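KP6 killer toxin subunit beta (Ustilago maydis virus P6, PDB 4GVB) forms one half of a secreted, virally encoded heterodimeric antifungal toxin that, together with the alpha subunit, kills sensitive fungal cells. Local coordinates at residues R5-C11 against L54-F60; V24-A28 against A63-S68. All blocks are in the same frame, centred on the assembly; numbering follows the deposited sequence.

Interaction 1 of 2, residues R5-C11 against L54-F60; sequences RPVMCQC and LFTSGQF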
ATOM      1  N   ARG B   5     -17.805 -11.747  15.786  1.00 48.37           N
ATOM      2  CA  ARG B   5     -16.924 -11.230  16.826  1.00 45.17           C
ATOM      3  C   ARG B   5     -15.746 -10.486  16.230  1.00 41.95           C
ATOM      4  O   ARG B   5     -15.474 -10.579  15.035  1.00 44.01           O
ATOM      5  CB  ARG B   5     -16.397 -12.367  17.699  1.00 47.17           C
ATOM      6  CG  ARG B   5     -17.451 -13.383  18.087  1.00 55.75           C
ATOM      7  CD  ARG B   5     -18.572 -12.740  18.880  1.00 56.36           C
ATOM      8  NE  ARG B   5     -18.334 -12.823  20.319  1.00 59.16           N
ATOM      9  CZ  ARG B   5     -17.907 -11.814  21.071  1.00 59.54           C
ATOM     10  NH1 ARG B   5     -17.672 -10.624  20.524  1.00 53.05           N
ATOM     11  NH2 ARG B   5     -17.725 -11.995  22.376  1.00 57.06           N
ATOM     12  N   PRO B   6     -15.028  -9.743  17.070  1.00 40.80           N
ATOM     13  CA  PRO B   6     -13.909  -8.965  16.539  1.00 39.76           C
ATOM     14  C   PRO B   6     -12.718  -9.844  16.176  1.00 31.92           C
ATOM     15  O   PRO B   6     -12.405 -10.805  16.881  1.00 32.15           O
ATOM     16  CB  PRO B   6     -13.565  -8.016  17.696  1.00 42.12           C
ATOM     17  CG  PRO B   6     -14.821  -7.994  18.556  1.00 41.17           C
ATOM     18  CD  PRO B   6     -15.357  -9.378  18.456  1.00 42.95           C
ATOM     19  N   VAL B   7     -12.064  -9.499  15.074  1.00 30.75           N
ATOM     20  CA  VAL B   7     -10.904 -10.237  14.587  1.00 27.00           C
ATOM     21  C   VAL B   7      -9.685  -9.316  14.592  1.00 24.51           C
ATOM     22  O   VAL B   7      -9.823  -8.088  14.546  1.00 28.39           O
ATOM     23  CB  VAL B   7     -11.166 -10.777  13.149  1.00 28.38           C
ATOM     24  CG1 VAL B   7     -11.178  -9.637  12.153  1.00 27.76           C
ATOM     25  CG2 VAL B   7     -10.116 -11.794  12.756  1.00 25.34           C
ATOM     26  N   MET B   8      -8.491  -9.893  14.687  1.00 21.51           N
ATOM     27  CA  MET B   8      -7.260  -9.130  14.502  1.00 22.43           C
ATOM     28  C   MET B   8      -6.444  -9.805  13.396  1.00 22.69           C
ATOM     29  O   MET B   8      -6.377 -11.025  13.336  1.00 20.06           O
ATOM     30  CB  MET B   8      -6.463  -9.025  15.809  1.00 24.90           C
ATOM     31  CG  MET B   8      -6.005 -10.354  16.389  1.00 22.87           C
ATOM     32  SD  MET B   8      -5.305 -10.193  18.052  1.00 33.61           S
ATOM     33  CE  MET B   8      -4.623 -11.820  18.273  1.00 31.43           C
ATOM     34  N   CYS B   9      -5.839  -9.007  12.521  1.00 20.22           N
ATOM     35  CA  CYS B   9      -5.207  -9.538  11.327  1.00 20.11           C
ATOM     36  C   CYS B   9      -3.869  -8.896  11.013  1.00 18.22           C
ATOM     37  O   CYS B   9      -3.620  -7.739  11.360  1.00 18.76           O
ATOM     38  CB  CYS B   9      -6.121  -9.342  10.109  1.00 21.75           C
ATOM     39  SG  CYS B   9      -7.767 -10.094  10.192  1.00 22.27           S
ATOM     40  N   GLN B  10      -3.012  -9.677  10.364  1.00 18.18           N
ATOM     41  CA  GLN B  10      -1.761  -9.203   9.798  1.00 17.28           C
ATOM     42  C   GLN B  10      -1.810  -9.475   8.304  1.00 20.51           C
ATOM     43  O   GLN B  10      -2.399 -10.463   7.869  1.00 18.70           O
ATOM     44  CB  GLN B  10      -0.573 -10.000  10.354  1.00 21.03           C
ATOM     45  CG  GLN B  10      -0.427 -10.069  11.866  1.00 23.03           C
ATOM     46  CD  GLN B  10       0.743 -10.959  12.255  1.00 29.86           C
ATOM     47  OE1 GLN B  10       1.516 -10.642  13.158  1.00 34.66           O
ATOM     48  NE2 GLN B  10       0.881 -12.075  11.560  1.00 27.66           N
ATOM     49  N   CYS B  11      -1.187  -8.605   7.515  1.00 18.94           N
ATOM     50  CA  CYS B  11      -0.847  -8.937   6.132  1.00 18.53           C
ATOM     51  C   CYS B  11       0.436  -9.749   6.159  1.00 17.20           C
ATOM     52  O   CYS B  11       1.345  -9.436   6.918  1.00 22.53           O
ATOM     53  CB  CYS B  11      -0.639  -7.648   5.315  1.00 14.14           C
ATOM     54  SG  CYS B  11      -2.102  -6.612   5.232  1.00 19.56           S
ATOM     55  N   LEU B  54     -16.068  -3.267  14.502  1.00 42.02           N
ATOM     56  CA  LEU B  54     -15.169  -4.290  13.971  1.00 39.87           C
ATOM     57  C   LEU B  54     -15.115  -4.279  12.445  1.00 35.95           C
ATOM     58  O   LEU B  54     -16.060  -3.862  11.778  1.00 35.96           O
ATOM     59  CB  LEU B  54     -15.567  -5.679  14.485  1.00 42.62           C
ATOM     60  CG  LEU B  54     -16.741  -6.410  13.830  1.00 40.38           C
ATOM     61  CD1 LEU B  54     -16.293  -7.171  12.585  1.00 44.10           C
ATOM     62  CD2 LEU B  54     -17.395  -7.374  14.814  1.00 45.23           C
ATOM     63  N   PHE B  55     -13.987  -4.722  11.900  1.00 31.93           N
ATOM     64  CA  PHE B  55     -13.869  -4.971  10.468  1.00 28.10           C
ATOM     65  C   PHE B  55     -13.842  -6.493  10.273  1.00 29.77           C
ATOM     66  O   PHE B  55     -13.452  -7.232  11.180  1.00 31.08           O
ATOM     67  CB  PHE B  55     -12.598  -4.327   9.923  1.00 27.81           C
ATOM     68  CG  PHE B  55     -11.348  -4.783  10.620  1.00 26.90           C
ATOM     69  CD1 PHE B  55     -10.730  -5.967  10.259  1.00 26.70           C
ATOM     70  CD2 PHE B  55     -10.790  -4.028  11.629  1.00 29.08           C
ATOM     71  CE1 PHE B  55      -9.579  -6.401  10.901  1.00 22.59           C
ATOM     72  CE2 PHE B  55      -9.637  -4.449  12.275  1.00 28.22           C
ATOM     73  CZ  PHE B  55      -9.031  -5.647  11.907  1.00 24.45           C
ATOM     74  N   THR B  56     -14.264  -6.980   9.113  1.00 25.12           N
ATOM     75  CA  THR B  56     -14.300  -8.426   8.913  1.00 27.61           C
ATOM     76  C   THR B  56     -12.972  -8.956   8.375  1.00 25.70           C
ATOM     77  O   THR B  56     -12.194  -8.227   7.759  1.00 26.12           O
ATOM     78  CB  THR B  56     -15.431  -8.865   7.963  1.00 22.09           C
ATOM     79  OG1 THR B  56     -15.152  -8.410   6.637  1.00 24.88           O
ATOM     80  CG2 THR B  56     -16.780  -8.315   8.423  1.00 34.02           C
ATOM     81  N   SER B  57     -12.719 -10.235   8.608  1.00 26.31           N
ATOM     82  CA  SER B  57     -11.533 -10.861   8.049  1.00 25.09           C
ATOM     83  C   SER B  57     -11.511 -10.687   6.529  1.00 23.36           C
ATOM     84  O   SER B  57     -10.448 -10.496   5.938  1.00 26.58           O
ATOM     85  CB  SER B  57     -11.470 -12.335   8.433  1.00 21.68           C
ATOM     86  OG  SER B  57     -12.657 -12.991   8.044  1.00 29.54           O
ATOM     87  N   GLY B  58     -12.685 -10.735   5.902  1.00 23.43           N
ATOM     88  CA  GLY B  58     -12.780 -10.580   4.462  1.00 24.22           C
ATOM     89  C   GLY B  58     -12.406  -9.188   3.973  1.00 26.47           C
ATOM     90  O   GLY B  58     -11.735  -9.034   2.954  1.00 20.25           O
ATOM     91  N   GLN B  59     -12.858  -8.171   4.699  1.00 27.89           N
ATOM     92  CA  GLN B  59     -12.513  -6.786   4.393  1.00 27.48           C
ATOM     93  C   GLN B  59     -11.005  -6.560   4.474  1.00 25.34           C
ATOM     94  O   GLN B  59     -10.413  -5.917   3.600  1.00 28.66           O
ATOM     95  CB  GLN B  59     -13.226  -5.836   5.357  1.00 28.71           C
ATOM     96  CG  GLN B  59     -14.753  -5.822   5.222  1.00 32.37           C
ATOM     97  CD  GLN B  59     -15.420  -4.990   6.303  1.00 33.73           C
ATOM     98  OE1 GLN B  59     -14.983  -4.985   7.459  1.00 34.47           O
ATOM     99  NE2 GLN B  59     -16.481  -4.277   5.934  1.00 41.25           N
ATOM    100  N   PHE B  60     -10.387  -7.079   5.529  1.00 24.84           N
ATOM    101  CA  PHE B  60      -8.952  -6.907   5.718  1.00 22.65           C
ATOM    102  C   PHE B  60      -8.150  -7.568   4.615  1.00 24.12           C
ATOM    103  O   PHE B  60      -7.127  -7.030   4.184  1.00 24.55           O
ATOM    104  CB  PHE B  60      -8.489  -7.428   7.074  1.00 23.11           C
ATOM    105  CG  PHE B  60      -7.185  -6.843   7.511  1.00 19.22           C
ATOM    106  CD1 PHE B  60      -7.138  -5.568   8.029  1.00 21.83           C
ATOM    107  CD2 PHE B  60      -5.997  -7.550   7.363  1.00 21.96           C
ATOM    108  CE1 PHE B  60      -5.941  -5.005   8.420  1.00 20.02           C
ATOM    109  CE2 PHE B  60      -4.803  -6.992   7.755  1.00 20.21           C
ATOM    110  CZ  PHE B  60      -4.778  -5.715   8.286  1.00 19.58           C
TER
HETATM  111  O   HOH W   1     -12.328  -6.890  13.782  1.00 28.58           O
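Pro-6 and the strand that follows it, to Cys-9, run alongside the loop and first helical turn of 54-60, with CA separations widening from 5.5 Å between Pro-6 and Leu-54 to 7.2 Å between Cys-9 and Phe-60. This is helix-on-sheet packing in a small disulfide-bonded alpha/beta fold: strand 7-13 pairs antiparallel with strand 70-76, and helix 57-67 packs against it. No direct hydrogen bond joins the segments; instead water 1 accepts from Val-7 N and donates to Phe-55 O, each at 2.9 Å, while also sitting over one face of the Phe-55 ring. Val-7 CG1 lies between its own N and carbonyl carbon (chi1 71°), which brings this methyl within 3.8 Å of Phe-55 CE1, the two side chains crossing at about a right angle. Cys-9 SG reaches the edge of that same ring, close to its plane, and is disulfide-bonded to Cys-74 on the partner strand. Thr-56 and Gln-59 close the start of the helix as a capping box, Gln-59 N giving to Thr-56 OG1 and Thr-56 N to Gln-59 OE1. One turn in, Phe-60 enters between two half-cystines. Its CD2 meets Cys-9 CB at 3.3 Å, and Cys-11 SG approaches obliquely, 4.7 Å from the ring centroid and 3.7 Å from Phe-60 CE2.

Interaction 2 of 2, residues V24-A28 against A63-S68; sequences VTRAA and ACLRYS
Two helices pack here through small side chains and one aromatic ring, in a buried contact where helix 22-29 meets the C-terminal part of helix 57-67. The axes of 24-28 and 63-67 approach to 8.5 Å, at 119° between their N-to-C directions. The approach is close at Ala-28 and Ala-63, whose methyls touch at 3.6 Å between their CB atoms; Ala-28 CB also lies against the backbone of Cys-64. The preceding residue, Ala-27, presents its methyl squarely to the Tyr-67 ring: CB stands 3.8 Å from the centroid and only 11° off the ring normal, the geometry of a CH-pi contact. Water 2 lies between Ala-27 O and Tyr-67 OH, 3.1 Å from the hydroxyl oxygen; its 2.5 Å distance to Ala-27 O is suspiciously short, which makes that bond doubtful. Helix 57-67 is tied to strand 7-13 through the disulfide of Cys-64, a cross-link of the compact alpha/beta fold of KP6 beta, and helix 22-29 reaches the same strand through Thr-25. Val-24 fills the other end of the contact. With CG1 trans to the backbone N (chi1 -176°), both its methyls reach Ser-68 CB, each at 3.7 Å, and CG1 also lies near Cys-64 O. That carbonyl receives both Tyr-67 N and Ser-68 N at the end of the segment. The alpha subunit of the toxin closes over this end: its Leu-68 packs on Val-24 and offers its carbonyl oxygen to Ser-68 OG, while its Asn-70 ND2 hydrogen-bonds to Tyr-67 O.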
ATOM      1  N   VAL B  24       2.719  -3.134   5.071  1.00 20.80           N
ATOM      2  CA  VAL B  24       1.507  -3.504   4.349  1.00 18.00           C
ATOM      3  C   VAL B  24       0.333  -3.561   5.327  1.00 15.61           C
ATOM      4  O   VAL B  24      -0.745  -3.014   5.077  1.00 15.77           O
ATOM      5  CB  VAL B  24       1.690  -4.866   3.627  1.00 16.86           C
ATOM      6  CG1 VAL B  24       0.463  -5.195   2.808  1.00 15.85           C
ATOM      7  CG2 VAL B  24       2.925  -4.824   2.714  1.00 18.02           C
ATOM      8  N   THR B  25       0.544  -4.236   6.459  1.00 17.79           N
ATOM      9  CA  THR B  25      -0.465  -4.256   7.507  1.00 14.16           C
ATOM     10  C   THR B  25      -0.832  -2.826   7.950  1.00 16.69           C
ATOM     11  O   THR B  25      -2.011  -2.502   8.078  1.00 16.59           O
ATOM     12  CB  THR B  25      -0.004  -5.075   8.733  1.00 15.84           C
ATOM     13  OG1 THR B  25       0.440  -6.377   8.308  1.00 19.13           O
ATOM     14  CG2 THR B  25      -1.134  -5.237   9.694  1.00 17.43           C
ATOM     15  N   ARG B  26       0.182  -1.998   8.206  1.00 16.50           N
ATOM     16  CA  ARG B  26      -0.043  -0.611   8.601  1.00 19.95           C
ATOM     17  C   ARG B  26      -0.913   0.130   7.571  1.00 20.64           C
ATOM     18  O   ARG B  26      -1.842   0.863   7.923  1.00 18.69           O
ATOM     19  CB  ARG B  26       1.308   0.093   8.795  1.00 20.93           C
ATOM     20  CG  ARG B  26       1.224   1.571   9.044  1.00 34.86           C
ATOM     21  CD  ARG B  26       2.594   2.132   9.437  1.00 35.75           C
ATOM     22  NE  ARG B  26       3.250   1.300  10.445  1.00 32.56           N
ATOM     23  CZ  ARG B  26       4.357   0.605  10.228  1.00 30.69           C
ATOM     24  NH1 ARG B  26       4.934   0.644   9.032  1.00 39.13           N
ATOM     25  NH2 ARG B  26       4.886  -0.124  11.200  1.00 31.60           N
ATOM     26  N   ALA B  27      -0.615  -0.071   6.293  1.00 22.41           N
ATOM     27  CA  ALA B  27      -1.358   0.623   5.239  1.00 22.18           C
ATOM     28  C   ALA B  27      -2.798   0.133   5.192  1.00 23.25           C
ATOM     29  O   ALA B  27      -3.734   0.917   5.077  1.00 22.87           O
ATOM     30  CB  ALA B  27      -0.676   0.425   3.886  1.00 24.06           C
ATOM     31  N   ALA B  28      -2.975  -1.178   5.301  1.00 18.69           N
ATOM     32  CA  ALA B  28      -4.307  -1.768   5.247  1.00 22.88           C
ATOM     33  C   ALA B  28      -5.150  -1.357   6.444  1.00 21.92           C
ATOM     34  O   ALA B  28      -6.356  -1.155   6.320  1.00 25.62           O
ATOM     35  CB  ALA B  28      -4.202  -3.294   5.160  1.00 20.89           C
ATOM     36  N   ALA B  63      -8.074  -5.360   1.805  1.00 27.13           N
ATOM     37  CA  ALA B  63      -7.166  -4.266   2.174  1.00 27.22           C
ATOM     38  C   ALA B  63      -5.696  -4.620   1.929  1.00 25.78           C
ATOM     39  O   ALA B  63      -4.956  -3.864   1.293  1.00 26.72           O
ATOM     40  CB  ALA B  63      -7.384  -3.853   3.628  1.00 23.83           C
ATOM     41  N   CYS B  64      -5.275  -5.777   2.429  1.00 23.63           N
ATOM     42  CA  CYS B  64      -3.905  -6.238   2.226  1.00 19.69           C
ATOM     43  C   CYS B  64      -3.570  -6.306   0.738  1.00 25.96           C
ATOM     44  O   CYS B  64      -2.512  -5.858   0.315  1.00 26.57           O
ATOM     45  CB  CYS B  64      -3.677  -7.612   2.869  1.00 25.42           C
ATOM     46  SG  CYS B  64      -3.776  -7.609   4.683  1.00 20.99           S
ATOM     47  N   LEU B  65      -4.484  -6.863  -0.048  1.00 25.82           N
ATOM     48  CA  LEU B  65      -4.242  -7.090  -1.465  1.00 26.13           C
ATOM     49  C   LEU B  65      -4.182  -5.799  -2.277  1.00 22.80           C
ATOM     50  O   LEU B  65      -3.638  -5.782  -3.376  1.00 29.75           O
ATOM     51  CB  LEU B  65      -5.293  -8.033  -2.048  1.00 26.51           C
ATOM     52  CG  LEU B  65      -5.019  -9.529  -1.920  1.00 27.91           C
ATOM     53  CD1 LEU B  65      -6.132 -10.296  -2.609  1.00 31.35           C
ATOM     54  CD2 LEU B  65      -3.664  -9.893  -2.535  1.00 30.41           C
ATOM     55  N   ARG B  66      -4.750  -4.728  -1.746  1.00 25.42           N
ATOM     56  CA  ARG B  66      -4.635  -3.428  -2.394  1.00 25.67           C
ATOM     57  C   ARG B  66      -3.216  -2.869  -2.299  1.00 31.85           C
ATOM     58  O   ARG B  66      -2.820  -2.013  -3.102  1.00 26.17           O
ATOM     59  CB  ARG B  66      -5.644  -2.448  -1.807  1.00 28.64           C
ATOM     60  CG  ARG B  66      -7.013  -2.577  -2.452  1.00 34.48           C
ATOM     61  CD  ARG B  66      -8.100  -2.608  -1.420  1.00 38.22           C
ATOM     62  NE  ARG B  66      -8.310  -1.294  -0.820  1.00 38.58           N
ATOM     63  CZ  ARG B  66      -9.375  -0.535  -1.052  1.00 40.01           C
ATOM     64  NH1 ARG B  66     -10.326  -0.964  -1.867  1.00 47.65           N
ATOM     65  NH2 ARG B  66      -9.492   0.647  -0.465  1.00 44.42           N
ATOM     66  N   TYR B  67      -2.439  -3.363  -1.339  1.00 22.82           N
ATOM     67  CA  TYR B  67      -1.126  -2.771  -1.094  1.00 24.05           C
ATOM     68  C   TYR B  67       0.075  -3.634  -1.444  1.00 19.07           C
ATOM     69  O   TYR B  67       1.173  -3.115  -1.626  1.00 20.06           O
ATOM     70  CB  TYR B  67      -1.021  -2.217   0.340  1.00 17.43           C
ATOM     71  CG  TYR B  67      -1.889  -0.996   0.522  1.00 23.92           C
ATOM     72  CD1 TYR B  67      -1.448   0.257   0.104  1.00 20.94           C
ATOM     73  CD2 TYR B  67      -3.159  -1.096   1.070  1.00 22.59           C
ATOM     74  CE1 TYR B  67      -2.244   1.366   0.235  1.00 21.16           C
ATOM     75  CE2 TYR B  67      -3.961   0.017   1.206  1.00 23.98           C
ATOM     76  CZ  TYR B  67      -3.494   1.244   0.786  1.00 21.34           C
ATOM     77  OH  TYR B  67      -4.290   2.355   0.920  1.00 24.76           O
ATOM     78  N   SER B  68      -0.136  -4.943  -1.552  1.00 20.90           N
ATOM     79  CA  SER B  68       0.957  -5.869  -1.821  1.00 18.99           C
ATOM     80  C   SER B  68       0.426  -7.215  -2.292  1.00 18.91           C
ATOM     81  O   SER B  68      -0.763  -7.508  -2.141  1.00 20.55           O
ATOM     82  CB  SER B  68       1.793  -6.064  -0.551  1.00 14.55           C
ATOM     83  OG  SER B  68       3.043  -6.684  -0.830  1.00 18.92           O
TER
HETATM   84  O   HOH W   2      -3.738   3.126   3.904  1.00 34.75           O

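In the fold
Interactions 1 and 2 lie with centres about 12 Å apart and share helix 57-67, the first using its N-terminal turn and the second its C-terminal part. Their segments alternate along the chain, 5-11, 24-28, 54-60, 63-68, so strand 7-13 and helix 22-29, consecutive in sequence, both pack against the same later helix. The contacts also meet directly: Cys-11 SG and Cys-64 SG form a disulfide at 2.0 Å, and Cys-11 N probably hydrogen-bonds to Thr-25 OG1. The strand and helix 57-67 are thus joined covalently, and helix 22-29 packs against both. Within the heterodimer, the alpha subunit touches interaction 2 and makes no contact with the segments of interaction 1.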